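Trehalose monomycolate transport factor A (Mycolicibacterium smegmatis MC2 155, PDB 6T84) is required for MmpL3-dependent transport of trehalose monomycolate to the mycobacterial cell wall, and for growth and cell elongation, acting through its N-terminal part, most of which is this chain. Local coordinates at residues V47-V52 against I64-E68; R13-W17 against S157-D163; A119-A123 against L175-P180; I74-R78 against V169-N173. All blocks are in the same frame, centred on the assembly; numbering follows the deposited sequence. Where two conformers were deposited one is given.

Interaction 1 of 4, residues V47-V52 against I64-E68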
loop_
_atom_site.group_PDB
_atom_site.type_symbol
_atom_site.label_atom_id
_atom_site.label_comp_id
_atom_site.label_asym_id
_atom_site.label_seq_id
_atom_site.Cartn_x
_atom_site.Cartn_y
_atom_site.Cartn_z
ATOM N N VAL A 47 17.482 2.757 4.345
ATOM C CA VAL A 47 17.018 1.450 4.792
ATOM C C VAL A 47 16.911 0.556 3.567
ATOM O O VAL A 47 16.812 1.026 2.438
ATOM C CB VAL A 47 15.663 1.520 5.526
ATOM C CG1 VAL A 47 15.811 2.227 6.880
ATOM C CG2 VAL A 47 14.612 2.207 4.660
ATOM N N THR A 48 16.952 -0.748 3.798
ATOM C CA THR A 48 16.708 -1.692 2.728
ATOM C C THR A 48 15.521 -2.552 3.102
ATOM O O THR A 48 15.197 -2.733 4.279
ATOM C CB THR A 48 17.884 -2.632 2.506
ATOM O OG1 THR A 48 18.070 -3.393 3.695
ATOM C CG2 THR A 48 19.181 -1.871 2.196
ATOM N N ALA A 49 14.932 -3.138 2.085
ATOM C CA ALA A 49 13.766 -4.001 2.240
ATOM C C ALA A 49 14.226 -5.352 2.779
ATOM O O ALA A 49 15.205 -5.941 2.273
ATOM C CB ALA A 49 13.106 -4.165 0.876
ATOM N N LYS A 50 13.544 -5.863 3.802
ATOM C CA LYS A 50 13.907 -7.150 4.387
ATOM C C LYS A 50 12.726 -8.091 4.360
ATOM O O LYS A 50 11.569 -7.668 4.292
ATOM C CB LYS A 50 14.443 -7.015 5.824
ATOM C CG LYS A 50 15.812 -6.330 5.827
ATOM C CD LYS A 50 16.517 -6.461 7.129
ATOM C CE LYS A 50 17.906 -5.801 7.006
ATOM N NZ LYS A 50 18.515 -5.480 8.317
ATOM N N ASN A 51 13.013 -9.386 4.522
ATOM C CA ASN A 51 11.967 -10.422 4.494
ATOM C C ASN A 51 11.045 -10.218 3.292
ATOM O O ASN A 51 9.821 -10.031 3.403
ATOM C CB ASN A 51 11.156 -10.428 5.794
ATOM C CG ASN A 51 11.932 -10.934 6.927
ATOM O OD1 ASN A 51 12.577 -11.959 6.814
ATOM N ND2 ASN A 51 11.857 -10.249 8.072
ATOM N N VAL A 52 11.687 -10.202 2.135
ATOM C CA VAL A 52 11.065 -9.773 0.887
ATOM C C VAL A 52 10.384 -10.964 0.227
ATOM O O VAL A 52 10.980 -12.051 0.086
ATOM C CB VAL A 52 12.135 -9.178 -0.036
ATOM C CG1 VAL A 52 11.480 -8.719 -1.374
ATOM C CG2 VAL A 52 12.852 -8.015 0.649
ATOM N N ILE A 64 6.107 -7.835 -1.119
ATOM C CA ILE A 64 5.794 -7.695 0.300
ATOM C C ILE A 64 7.122 -7.645 1.026
ATOM O O ILE A 64 7.988 -8.493 0.784
ATOM C CB ILE A 64 4.951 -8.882 0.789
ATOM C CG1 ILE A 64 3.683 -9.006 -0.100
ATOM C CG2 ILE A 64 4.563 -8.661 2.281
ATOM C CD1 ILE A 64 3.756 -10.106 -1.145
ATOM N N PHE A 65 7.285 -6.668 1.912
ATOM C CA PHE A 65 8.603 -6.521 2.541
ATOM C C PHE A 65 8.459 -5.718 3.824
ATOM O O PHE A 65 7.435 -5.065 4.059
ATOM C CB PHE A 65 9.626 -5.856 1.595
ATOM C CG PHE A 65 9.139 -4.580 1.016
ATOM C CD1 PHE A 65 9.334 -3.369 1.697
ATOM C CD2 PHE A 65 8.427 -4.575 -0.179
ATOM C CE1 PHE A 65 8.807 -2.157 1.182
ATOM C CE2 PHE A 65 7.942 -3.368 -0.716
ATOM C CZ PHE A 65 8.139 -2.158 -0.039
ATOM N N ASP A 66 9.488 -5.796 4.673
ATOM C CA ASP A 66 9.533 -5.026 5.902
ATOM C C ASP A 66 10.524 -3.879 5.736
ATOM O O ASP A 66 11.579 -4.040 5.115
ATOM C CB ASP A 66 9.994 -5.895 7.083
ATOM C CG ASP A 66 9.088 -7.074 7.328
ATOM O OD1 ASP A 66 7.886 -7.007 6.983
ATOM O OD2 ASP A 66 9.570 -8.063 7.923
ATOM N N ILE A 67 10.166 -2.731 6.293
ATOM C CA ILE A 67 11.090 -1.619 6.490
ATOM C C ILE A 67 11.316 -1.559 7.988
ATOM O O ILE A 67 10.419 -1.168 8.734
ATOM C CB ILE A 67 10.483 -0.298 5.982
ATOM C CG1 ILE A 67 9.980 -0.490 4.529
ATOM C CG2 ILE A 67 11.486 0.846 6.145
ATOM C CD1 ILE A 67 9.340 0.761 3.927
ATOM N N GLU A 68 12.507 -1.953 8.447
ATOM C CA GLU A 68 12.708 -2.233 9.880
ATOM C C GLU A 68 12.101 -1.194 10.818
ATOM O O GLU A 68 12.333 0.010 10.671
ATOM C CB GLU A 68 14.192 -2.357 10.185
ATOM C CG GLU A 68 14.789 -3.687 9.803
ATOM C CD GLU A 68 16.294 -3.648 9.853
ATOM O OE1 GLU A 68 16.854 -3.839 10.948
ATOM O OE2 GLU A 68 16.914 -3.394 8.801
HETATM O O HOH W 1 14.445 -3.275 6.677
HETATM O O HOH W 2 12.048 -7.659 9.093
#
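Lys50 and Asp66 face each other as an antiparallel, hydrogen-bonded beta pair, a single bridge that joins the short strand 49-50 to the end of strand 60-67 in the large sheet. Lys50 N gives to Asp66 O at 3.0 Å, and Asp66 N to Lys50 O at 2.8 Å. The chain turns a corner at Asn51, whose side-chain amide, in the modelled conformer, leans over to Asp66. There ND2 of Asn51 reaches OD2 of Asp66 on the anti side of the carboxylate, tilted 24° out of its plane and 3.2 Å away, and a water bound to the same OD2 lies close to ND2 in a weak second bond. The far ends of both side chains are held by the surroundings: Asn51 OD1 accepts from Tyr25 OH, while Asp66 OD1 takes Arg14 in a salt bridge and bonds Thr72. Among the apolar side chains, Ala49 CB rests against CB of Phe65, and Val47 CG2 touches Ile67 CG2 where the two side chains cross at about a right angle. A second water takes the N-H of Glu68 and donates to Thr48 O. With its chain extended beyond CG, Lys50 carries NZ to OE2 of the poorly ordered Glu68, a 2.7 Å salt bridge in which NZ meets the oxygen from above the carboxylate plane.

Interaction 2 of 4, residues R13-W17 against S157-D163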
loop_
_atom_site.group_PDB
_atom_site.type_symbol
_atom_site.label_atom_id
_atom_site.label_comp_id
_atom_site.label_asym_id
_atom_site.label_seq_id
_atom_site.Cartn_x
_atom_site.Cartn_y
_atom_site.Cartn_z
ATOM N N ARG A 13 8.338 -17.479 9.330
ATOM C CA ARG A 13 6.910 -17.372 9.021
ATOM C C ARG A 13 6.694 -16.700 7.667
ATOM O O ARG A 13 5.817 -17.121 6.914
ATOM C CB ARG A 13 6.189 -16.617 10.145
ATOM C CG ARG A 13 6.093 -17.435 11.423
ATOM C CD ARG A 13 5.371 -16.731 12.629
ATOM N NE ARG A 13 6.031 -15.538 13.197
ATOM C CZ ARG A 13 5.613 -14.271 12.989
ATOM N NH1 ARG A 13 4.545 -13.993 12.194
ATOM N NH2 ARG A 13 6.267 -13.273 13.588
ATOM N N ARG A 14 7.499 -15.684 7.331
ATOM C CA ARG A 14 7.354 -15.032 6.039
ATOM C C ARG A 14 7.755 -15.981 4.904
ATOM O O ARG A 14 7.104 -16.005 3.842
ATOM C CB ARG A 14 8.167 -13.726 6.034
ATOM C CG ARG A 14 8.014 -12.891 4.727
ATOM C CD ARG A 14 6.632 -12.205 4.662
ATOM N NE ARG A 14 6.351 -11.339 5.824
ATOM C CZ ARG A 14 6.769 -10.072 6.001
ATOM N NH1 ARG A 14 7.625 -9.492 5.144
ATOM N NH2 ARG A 14 6.408 -9.402 7.100
ATOM N N LYS A 15 8.808 -16.779 5.095
ATOM C CA LYS A 15 9.184 -17.796 4.102
ATOM C C LYS A 15 8.091 -18.857 3.922
ATOM O O LYS A 15 7.804 -19.270 2.786
ATOM C CB LYS A 15 10.535 -18.437 4.519
ATOM C CG LYS A 15 11.333 -19.003 3.356
ATOM C CD LYS A 15 12.668 -19.587 3.836
ATOM C CE LYS A 15 13.564 -18.554 4.515
ATOM N NZ LYS A 15 14.973 -19.048 4.692
ATOM N N SER A 16 7.479 -19.323 5.024
ATOM C CA SER A 16 6.384 -20.283 4.914
ATOM C C SER A 16 5.214 -19.695 4.133
ATOM O O SER A 16 4.595 -20.381 3.305
ATOM C CB SER A 16 5.916 -20.723 6.316
ATOM O OG SER A 16 4.774 -21.605 6.271
ATOM N N TRP A 17 4.857 -18.444 4.422
ATOM C CA TRP A 17 3.746 -17.801 3.737
ATOM C C TRP A 17 4.057 -17.616 2.258
ATOM O O TRP A 17 3.186 -17.858 1.416
ATOM C CB TRP A 17 3.502 -16.476 4.436
ATOM C CG TRP A 17 2.460 -15.631 3.843
ATOM C CD1 TRP A 17 1.095 -15.774 3.981
ATOM C CD2 TRP A 17 2.652 -14.476 3.023
ATOM N NE1 TRP A 17 0.449 -14.778 3.312
ATOM C CE2 TRP A 17 1.370 -13.957 2.730
ATOM C CE3 TRP A 17 3.791 -13.812 2.517
ATOM C CZ2 TRP A 17 1.176 -12.821 1.953
ATOM C CZ3 TRP A 17 3.609 -12.687 1.753
ATOM C CH2 TRP A 17 2.300 -12.197 1.471
ATOM N N SER A 157 2.527 -7.407 12.241
ATOM C CA SER A 157 1.425 -8.134 11.650
ATOM C C SER A 157 1.837 -9.590 11.443
ATOM O O SER A 157 3.010 -9.910 11.297
ATOM C CB SER A 157 1.064 -7.501 10.299
ATOM O OG SER A 157 0.541 -6.197 10.482
ATOM N N ASN A 158 0.846 -10.472 11.380
ATOM C CA ASN A 158 1.060 -11.909 11.291
ATOM C C ASN A 158 0.544 -12.425 9.970
ATOM O O ASN A 158 0.030 -11.638 9.171
ATOM C CB ASN A 158 0.411 -12.620 12.479
ATOM C CG ASN A 158 -1.120 -12.444 12.547
ATOM O OD1 ASN A 158 -1.798 -12.225 11.546
ATOM N ND2 ASN A 158 -1.664 -12.527 13.755
ATOM N N ARG A 159 0.656 -13.761 9.733
ATOM C CA ARG A 159 0.326 -14.260 8.394
ATOM C C ARG A 159 -1.116 -14.056 8.003
ATOM O O ARG A 159 -1.390 -13.792 6.831
ATOM C CB ARG A 159 0.793 -15.698 8.084
ATOM C CG ARG A 159 -0.019 -16.795 8.626
ATOM C CD ARG A 159 0.523 -18.134 8.138
ATOM N NE ARG A 159 0.198 -18.445 6.741
ATOM C CZ ARG A 159 0.838 -19.365 5.994
ATOM N NH1 ARG A 159 1.900 -20.066 6.469
ATOM N NH2 ARG A 159 0.456 -19.564 4.755
ATOM N N ALA A 160 -2.039 -14.139 8.955
ATOM C CA ALA A 160 -3.426 -13.832 8.628
ATOM C C ALA A 160 -3.554 -12.369 8.202
ATOM O O ALA A 160 -4.289 -12.068 7.268
ATOM C CB ALA A 160 -4.349 -14.135 9.834
ATOM N N GLN A 161 -2.810 -11.467 8.842
ATOM C CA GLN A 161 -2.842 -10.066 8.437
ATOM C C GLN A 161 -2.161 -9.853 7.083
ATOM O O GLN A 161 -2.594 -8.978 6.319
ATOM C CB GLN A 161 -2.211 -9.185 9.501
ATOM C CG GLN A 161 -3.248 -9.018 10.634
ATOM C CD GLN A 161 -2.653 -8.533 11.928
ATOM O OE1 GLN A 161 -1.565 -8.946 12.311
ATOM N NE2 GLN A 161 -3.381 -7.661 12.628
ATOM N N TRP A 162 -1.122 -10.637 6.756
ATOM C CA TRP A 162 -0.537 -10.530 5.414
ATOM C C TRP A 162 -1.539 -10.970 4.370
ATOM O O TRP A 162 -1.698 -10.294 3.343
ATOM C CB TRP A 162 0.759 -11.358 5.291
ATOM C CG TRP A 162 1.783 -11.043 6.354
ATOM C CD1 TRP A 162 1.914 -9.874 7.059
ATOM C CD2 TRP A 162 2.775 -11.949 6.867
ATOM N NE1 TRP A 162 2.941 -10.002 7.978
ATOM C CE2 TRP A 162 3.470 -11.269 7.894
ATOM C CE3 TRP A 162 3.128 -13.281 6.565
ATOM C CZ2 TRP A 162 4.498 -11.882 8.648
ATOM C CZ3 TRP A 162 4.170 -13.871 7.273
ATOM C CH2 TRP A 162 4.846 -13.173 8.307
ATOM N N ASP A 163 -2.268 -12.068 4.622
ATOM C CA ASP A 163 -3.312 -12.479 3.678
ATOM C C ASP A 163 -4.413 -11.417 3.570
ATOM O O ASP A 163 -4.870 -11.111 2.465
ATOM C CB ASP A 163 -3.911 -13.802 4.126
ATOM C CG ASP A 163 -3.101 -14.996 3.681
ATOM O OD1 ASP A 163 -2.228 -14.833 2.791
ATOM O OD2 ASP A 163 -3.372 -16.106 4.184
HETATM O O HOH W 3 4.609 -11.170 12.947
HETATM O O HOH W 4 3.531 -18.154 8.304
#
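Trp162 offers a face to Arg14 and an edge to Trp17, and its indole organises the contact between helix 10-21 and the start of helix 159-175. Arg14 covers one face of that indole. With CG anti to the backbone N (chi1 -176°) and the chain bent at chi2 and chi3, CD and NE fold over the six-membered ring, and CZ lies 4.2 Å from the centroid of the Trp162 six-membered ring in a cation-pi contact. The guanidinium stands almost upright on the ring, the planes 86° apart, and presents an edge to it; its NH2 continues to a salt bridge with Asp66 and its NH1 to Asn51 O. Toward Trp17 the same indole turns its edge: CE3 of Trp162 points at the face of the Trp17 five-membered ring, a T-shaped pair, while Trp162 CB makes a CH-pi contact with the six-membered ring of Trp17. NE1 of Trp17 donates to Asp163 OD1 at 2.7 Å, the oxygen lying close to the indole plane. That oxygen is met from above the carboxylate plane, and it also bonds His21. Arg159 lays a guanidinium face over Trp17 CA, and its NH2 goes to Ser20. A water links Arg13 NH2, which also bonds Arg8 O, to Ser157 O. The second helix opens with a capping box, Gln161 N to Asn158 OD1 and Asn158 N to Gln161 OE1. The segments 13-17 and 159-163 cross at -44°, a helix-helix contact built on a T-shaped tryptophan pair beside a helix N-cap.

Interaction 3 of 4, residues A119-A123 against L175-P180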
loop_
_atom_site.group_PDB
_atom_site.type_symbol
_atom_site.label_atom_id
_atom_site.label_comp_id
_atom_site.label_asym_id
_atom_site.label_seq_id
_atom_site.Cartn_x
_atom_site.Cartn_y
_atom_site.Cartn_z
ATOM N N ALA A 119 -10.407 14.619 -9.056
ATOM C CA ALA A 119 -10.307 13.216 -9.446
ATOM C C ALA A 119 -10.577 12.301 -8.243
ATOM O O ALA A 119 -11.287 11.286 -8.365
ATOM C CB ALA A 119 -8.925 12.924 -10.034
ATOM N N ALA A 120 -10.026 12.645 -7.073
ATOM C CA ALA A 120 -10.235 11.808 -5.897
ATOM C C ALA A 120 -11.709 11.783 -5.487
ATOM O O ALA A 120 -12.221 10.754 -5.019
ATOM C CB ALA A 120 -9.350 12.325 -4.784
ATOM N N ARG A 121 -12.401 12.916 -5.631
ATOM C CA ARG A 121 -13.841 12.940 -5.388
ATOM C C ARG A 121 -14.558 11.915 -6.242
ATOM O O ARG A 121 -15.480 11.229 -5.761
ATOM C CB ARG A 121 -14.369 14.328 -5.725
ATOM C CG ARG A 121 -14.331 15.195 -4.557
ATOM C CD ARG A 121 -15.254 16.398 -4.677
ATOM N NE ARG A 121 -14.907 17.353 -3.632
ATOM C CZ ARG A 121 -13.979 18.292 -3.783
ATOM N NH1 ARG A 121 -13.348 18.416 -4.943
ATOM N NH2 ARG A 121 -13.697 19.112 -2.780
ATOM N N ARG A 122 -14.179 11.823 -7.523
ATOM C CA ARG A 122 -14.825 10.860 -8.412
ATOM C C ARG A 122 -14.580 9.430 -7.954
ATOM O O ARG A 122 -15.483 8.586 -8.020
ATOM C CB ARG A 122 -14.345 11.056 -9.844
ATOM C CG ARG A 122 -14.896 12.337 -10.465
ATOM C CD ARG A 122 -14.637 12.420 -11.978
ATOM N NE ARG A 122 -13.259 12.090 -12.334
ATOM C CZ ARG A 122 -12.291 12.983 -12.530
ATOM N NH1 ARG A 122 -12.558 14.285 -12.404
ATOM N NH2 ARG A 122 -11.059 12.572 -12.852
ATOM N N ALA A 123 -13.367 9.142 -7.468
ATOM C CA ALA A 123 -13.054 7.811 -6.948
ATOM C C ALA A 123 -13.733 7.526 -5.614
ATOM O O ALA A 123 -13.868 6.359 -5.251
ATOM C CB ALA A 123 -11.527 7.662 -6.799
ATOM N N LEU A 175 -10.590 0.034 -6.679
ATOM C CA LEU A 175 -11.334 1.271 -6.511
ATOM C C LEU A 175 -10.634 2.437 -7.189
ATOM O O LEU A 175 -11.303 3.391 -7.603
ATOM C CB LEU A 175 -11.534 1.548 -5.017
ATOM C CG LEU A 175 -12.452 0.595 -4.247
ATOM C CD1 LEU A 175 -12.178 0.676 -2.736
ATOM C CD2 LEU A 175 -13.915 0.986 -4.516
ATOM N N LEU A 176 -9.310 2.374 -7.341
ATOM C CA LEU A 176 -8.534 3.437 -7.972
ATOM C C LEU A 176 -8.377 3.233 -9.472
ATOM O O LEU A 176 -7.696 4.043 -10.135
ATOM C CB LEU A 176 -7.118 3.551 -7.332
ATOM C CG LEU A 176 -7.145 3.946 -5.830
ATOM C CD1 LEU A 176 -5.672 4.185 -5.481
ATOM C CD2 LEU A 176 -8.013 5.209 -5.602
ATOM N N ARG A 177 -9.010 2.198 -10.037
ATOM C CA ARG A 177 -8.935 2.010 -11.492
ATOM C C ARG A 177 -9.497 3.203 -12.262
ATOM O O ARG A 177 -9.104 3.418 -13.422
ATOM C CB ARG A 177 -9.650 0.728 -11.930
ATOM C CG ARG A 177 -8.865 -0.556 -11.737
ATOM C CD ARG A 177 -9.742 -1.785 -12.004
ATOM N NE ARG A 177 -10.669 -1.531 -13.104
ATOM C CZ ARG A 177 -11.890 -2.053 -13.187
ATOM N NH1 ARG A 177 -12.328 -2.856 -12.225
ATOM N NH2 ARG A 177 -12.674 -1.764 -14.221
ATOM N N VAL A 178 -10.396 3.984 -11.629
ATOM C CA VAL A 178 -11.027 5.177 -12.221
ATOM C C VAL A 178 -10.102 6.384 -12.307
ATOM O O VAL A 178 -10.449 7.367 -12.971
ATOM C CB VAL A 178 -12.365 5.523 -11.520
ATOM C CG1 VAL A 178 -13.290 4.304 -11.548
ATOM C CG2 VAL A 178 -12.113 6.011 -10.120
ATOM N N LEU A 179 -8.907 6.338 -11.699
ATOM C CA LEU A 179 -8.014 7.486 -11.775
ATOM C C LEU A 179 -7.550 7.687 -13.220
ATOM O O LEU A 179 -7.350 6.704 -13.961
ATOM C CB LEU A 179 -6.806 7.279 -10.867
ATOM C CG LEU A 179 -7.139 7.277 -9.357
ATOM C CD1 LEU A 179 -5.847 7.078 -8.553
ATOM C CD2 LEU A 179 -7.999 8.565 -8.996
ATOM N N PRO A 180 -7.363 8.937 -13.653
ATOM C CA PRO A 180 -7.170 9.192 -15.089
ATOM C C PRO A 180 -5.818 8.690 -15.561
ATOM O O PRO A 180 -4.843 8.659 -14.795
ATOM C CB PRO A 180 -7.280 10.729 -15.196
ATOM C CG PRO A 180 -6.968 11.238 -13.797
ATOM C CD PRO A 180 -7.374 10.170 -12.838
HETATM O O HOH W 5 -10.998 9.754 -10.712
#
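A chi1 of -55° at Val178 sets CG2 between its backbone N and carbonyl carbon, and from there the methyl reaches Ala123, with Val178 CG2 3.8 Å from Ala123 CB. Leu179 is turned differently: CG stands beside its backbone N (chi1 -68°) and, with CD1 trailing anti to CA (chi2 -179°), the other branch, CD2, is turned to the same alanine, 4.3 Å from Ala123 CB. Leu176 CD2 approaches that methyl as well, more loosely, so one small side chain is met by three branched ones. A turn earlier on the helix, Ala119 CB faces the ring of Pro180, 4.2 Å from Pro180 CD, and the Arg122 guanidinium, folded back with one face over Ala119 CA, brings its edge near the same proline carbon. A water bridges the backbones, donating to Ala119 O at 2.8 Å and, weakly, to Val178 O. Around this patch, Leu175 and Leu176 pack on Met128 of helix 126-134, while Leu179 and Pro180 lie against Val84. The chain at 175-180, with Leu179 N bonded to Leu176 O at 3.0 Å, lies on the alanine-lined side of helix 117-123: an apolar helix-to-loop contact near the C-terminal end of the modelled chain.

Interaction 4 of 4, residues I74-R78 against V169-N173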
loop_
_atom_site.group_PDB
_atom_site.type_symbol
_atom_site.label_atom_id
_atom_site.label_comp_id
_atom_site.label_asym_id
_atom_site.label_seq_id
_atom_site.Cartn_x
_atom_site.Cartn_y
_atom_site.Cartn_z
ATOM N N ILE A 74 2.917 -3.875 1.275
ATOM C CA ILE A 74 2.533 -4.695 0.132
ATOM C C ILE A 74 2.321 -3.743 -1.031
ATOM O O ILE A 74 1.543 -2.782 -0.907
ATOM C CB ILE A 74 1.230 -5.466 0.439
ATOM C CG1 ILE A 74 1.429 -6.388 1.641
ATOM C CG2 ILE A 74 0.741 -6.239 -0.806
ATOM C CD1 ILE A 74 0.060 -7.043 2.120
ATOM N N ALA A 75 3.069 -3.957 -2.134
ATOM C CA ALA A 75 2.970 -3.116 -3.333
ATOM C C ALA A 75 2.453 -3.954 -4.487
ATOM O O ALA A 75 3.051 -4.985 -4.807
ATOM C CB ALA A 75 4.329 -2.549 -3.734
ATOM N N LEU A 76 1.361 -3.511 -5.121
ATOM C CA LEU A 76 0.734 -4.236 -6.222
ATOM C C LEU A 76 0.822 -3.433 -7.516
ATOM O O LEU A 76 0.487 -2.247 -7.539
ATOM C CB LEU A 76 -0.730 -4.514 -5.900
ATOM C CG LEU A 76 -1.586 -5.186 -6.998
ATOM C CD1 LEU A 76 -1.083 -6.601 -7.289
ATOM C CD2 LEU A 76 -3.120 -5.242 -6.577
ATOM N N HIS A 77 1.294 -4.067 -8.582
ATOM C CA HIS A 77 1.439 -3.330 -9.832
ATOM C C HIS A 77 0.100 -3.000 -10.485
ATOM O O HIS A 77 -0.805 -3.833 -10.538
ATOM C CB HIS A 77 2.281 -4.154 -10.812
ATOM C CG HIS A 77 2.643 -3.395 -12.045
ATOM N ND1 HIS A 77 2.047 -3.618 -13.278
ATOM C CD2 HIS A 77 3.581 -2.436 -12.246
ATOM C CE1 HIS A 77 2.587 -2.806 -14.172
ATOM N NE2 HIS A 77 3.520 -2.080 -13.576
ATOM N N ARG A 78 -0.025 -1.768 -10.990
ATOM C CA ARG A 78 -1.251 -1.308 -11.660
ATOM C C ARG A 78 -1.150 -1.545 -13.160
ATOM O O ARG A 78 -0.098 -1.324 -13.794
ATOM C CB ARG A 78 -1.426 0.196 -11.510
ATOM C CG ARG A 78 -1.630 0.729 -10.111
ATOM C CD ARG A 78 -1.593 2.270 -10.144
ATOM N NE ARG A 78 -2.684 2.798 -10.970
ATOM C CZ ARG A 78 -3.896 3.013 -10.483
ATOM N NH1 ARG A 78 -4.122 2.763 -9.193
ATOM N NH2 ARG A 78 -4.865 3.470 -11.264
ATOM N N VAL A 169 -5.117 -4.611 -0.543
ATOM C CA VAL A 169 -4.460 -3.856 -1.602
ATOM C C VAL A 169 -5.151 -4.090 -2.934
ATOM O O VAL A 169 -5.263 -3.168 -3.748
ATOM C CB VAL A 169 -2.928 -4.092 -1.658
ATOM C CG1 VAL A 169 -2.615 -5.446 -2.269
ATOM C CG2 VAL A 169 -2.285 -2.970 -2.489
ATOM N N ARG A 170 -5.625 -5.321 -3.167
ATOM C CA ARG A 170 -6.373 -5.621 -4.393
ATOM C C ARG A 170 -7.663 -4.820 -4.444
ATOM O O ARG A 170 -8.005 -4.262 -5.484
ATOM C CB ARG A 170 -6.653 -7.124 -4.488
ATOM C CG ARG A 170 -5.379 -8.025 -4.522
ATOM C CD ARG A 170 -5.750 -9.533 -4.405
ATOM N NE ARG A 170 -6.466 -9.951 -5.610
ATOM C CZ ARG A 170 -6.850 -11.206 -5.830
ATOM N NH1 ARG A 170 -6.621 -12.130 -4.899
ATOM N NH2 ARG A 170 -7.454 -11.529 -6.962
ATOM N N GLN A 171 -8.383 -4.749 -3.331
ATOM C CA GLN A 171 -9.631 -4.001 -3.317
ATOM C C GLN A 171 -9.386 -2.514 -3.518
ATOM O O GLN A 171 -10.142 -1.848 -4.236
ATOM C CB GLN A 171 -10.323 -4.269 -1.968
ATOM C CG GLN A 171 -10.916 -5.678 -1.858
ATOM C CD GLN A 171 -11.235 -6.098 -0.404
ATOM O OE1 GLN A 171 -10.659 -5.551 0.543
ATOM N NE2 GLN A 171 -12.069 -7.123 -0.237
ATOM N N PHE A 172 -8.390 -1.957 -2.834
ATOM C CA PHE A 172 -8.082 -0.539 -3.010
ATOM C C PHE A 172 -7.641 -0.248 -4.442
ATOM O O PHE A 172 -8.067 0.748 -5.045
ATOM C CB PHE A 172 -7.038 -0.119 -1.980
ATOM C CG PHE A 172 -6.784 1.369 -1.915
ATOM C CD1 PHE A 172 -7.824 2.268 -1.707
ATOM C CD2 PHE A 172 -5.492 1.866 -2.002
ATOM C CE1 PHE A 172 -7.565 3.635 -1.600
ATOM C CE2 PHE A 172 -5.214 3.224 -1.937
ATOM C CZ PHE A 172 -6.244 4.115 -1.719
ATOM N N ASN A 173 -6.808 -1.105 -5.009
ATOM C CA ASN A 173 -6.401 -0.931 -6.395
ATOM C C ASN A 173 -7.594 -0.931 -7.334
ATOM O O ASN A 173 -7.680 -0.100 -8.252
ATOM C CB ASN A 173 -5.430 -2.074 -6.724
ATOM C CG ASN A 173 -4.870 -1.933 -8.104
ATOM O OD1 ASN A 173 -4.187 -0.954 -8.413
ATOM N ND2 ASN A 173 -5.180 -2.890 -8.954
#
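Strand 74-77 and the helix segment 169-173 run at -45° to each other, their axes 9.2 Å apart at the nearest point. The nearest CA pair is Leu76 and Val169, 7.0 Å apart, and further along Arg78 comes beside Asn173. Ile74 and Leu76 send their CB atoms toward the helix, and Val169 and Asn173 answer, one helical turn apart. Val169 spans Ile74 and Leu76 with its two methyls: CG1 meets Ile74 CG2 at 3.7 Å, while CG2 lies 4.1 Å from Leu76 CB. Leu76 holds CG anti to its backbone N (chi1 176°), which swings CD2 along the helix to Arg170 CA and to the CB of Asn173, 3.9 Å from Leu76 CD2 in each case. Its side chain crosses that of Asn173 at about a right angle. This is helix-on-sheet packing: helix 159-175 lies against a face of the large antiparallel sheet, in which strand 71-77 runs between 60-67 and 148-153. Val169 also touches Val151 of the latter, and Val62 backs Ile74 and Leu76 from the former. At the polar end, Asn173 OD1 sits 3.5 Å from Arg78 CG, with the amide and guanidinium planes 79° apart; the oxygen itself is bonded to Thr149 OG1. With a bend at chi3, the modelled Arg78 guanidinium gives NE to Val80 O and NH2 to Leu176 O.

In the fold
From the N terminus, helix 10-21 comes first, and its partner in interaction 2 waits 140 residues on, at the start of helix 159-175. Inside that long loop interaction 1 closes a short one, bringing 47-52 onto strand 60-67; Arg14 joins the two contacts. The chain then enters strand 71-77, opening interaction 4, and later helix 117-123, opening interaction 3. Helix 159-175 completes interaction 2 at its start and interaction 4 further along, and the turn after it completes interaction 3. Interactions 2, 3 and 4 therefore cross one another. Interactions 2 and 3 lie about 30 Å apart between centres, on opposite sides of the chain's centre, with interaction 4 between them.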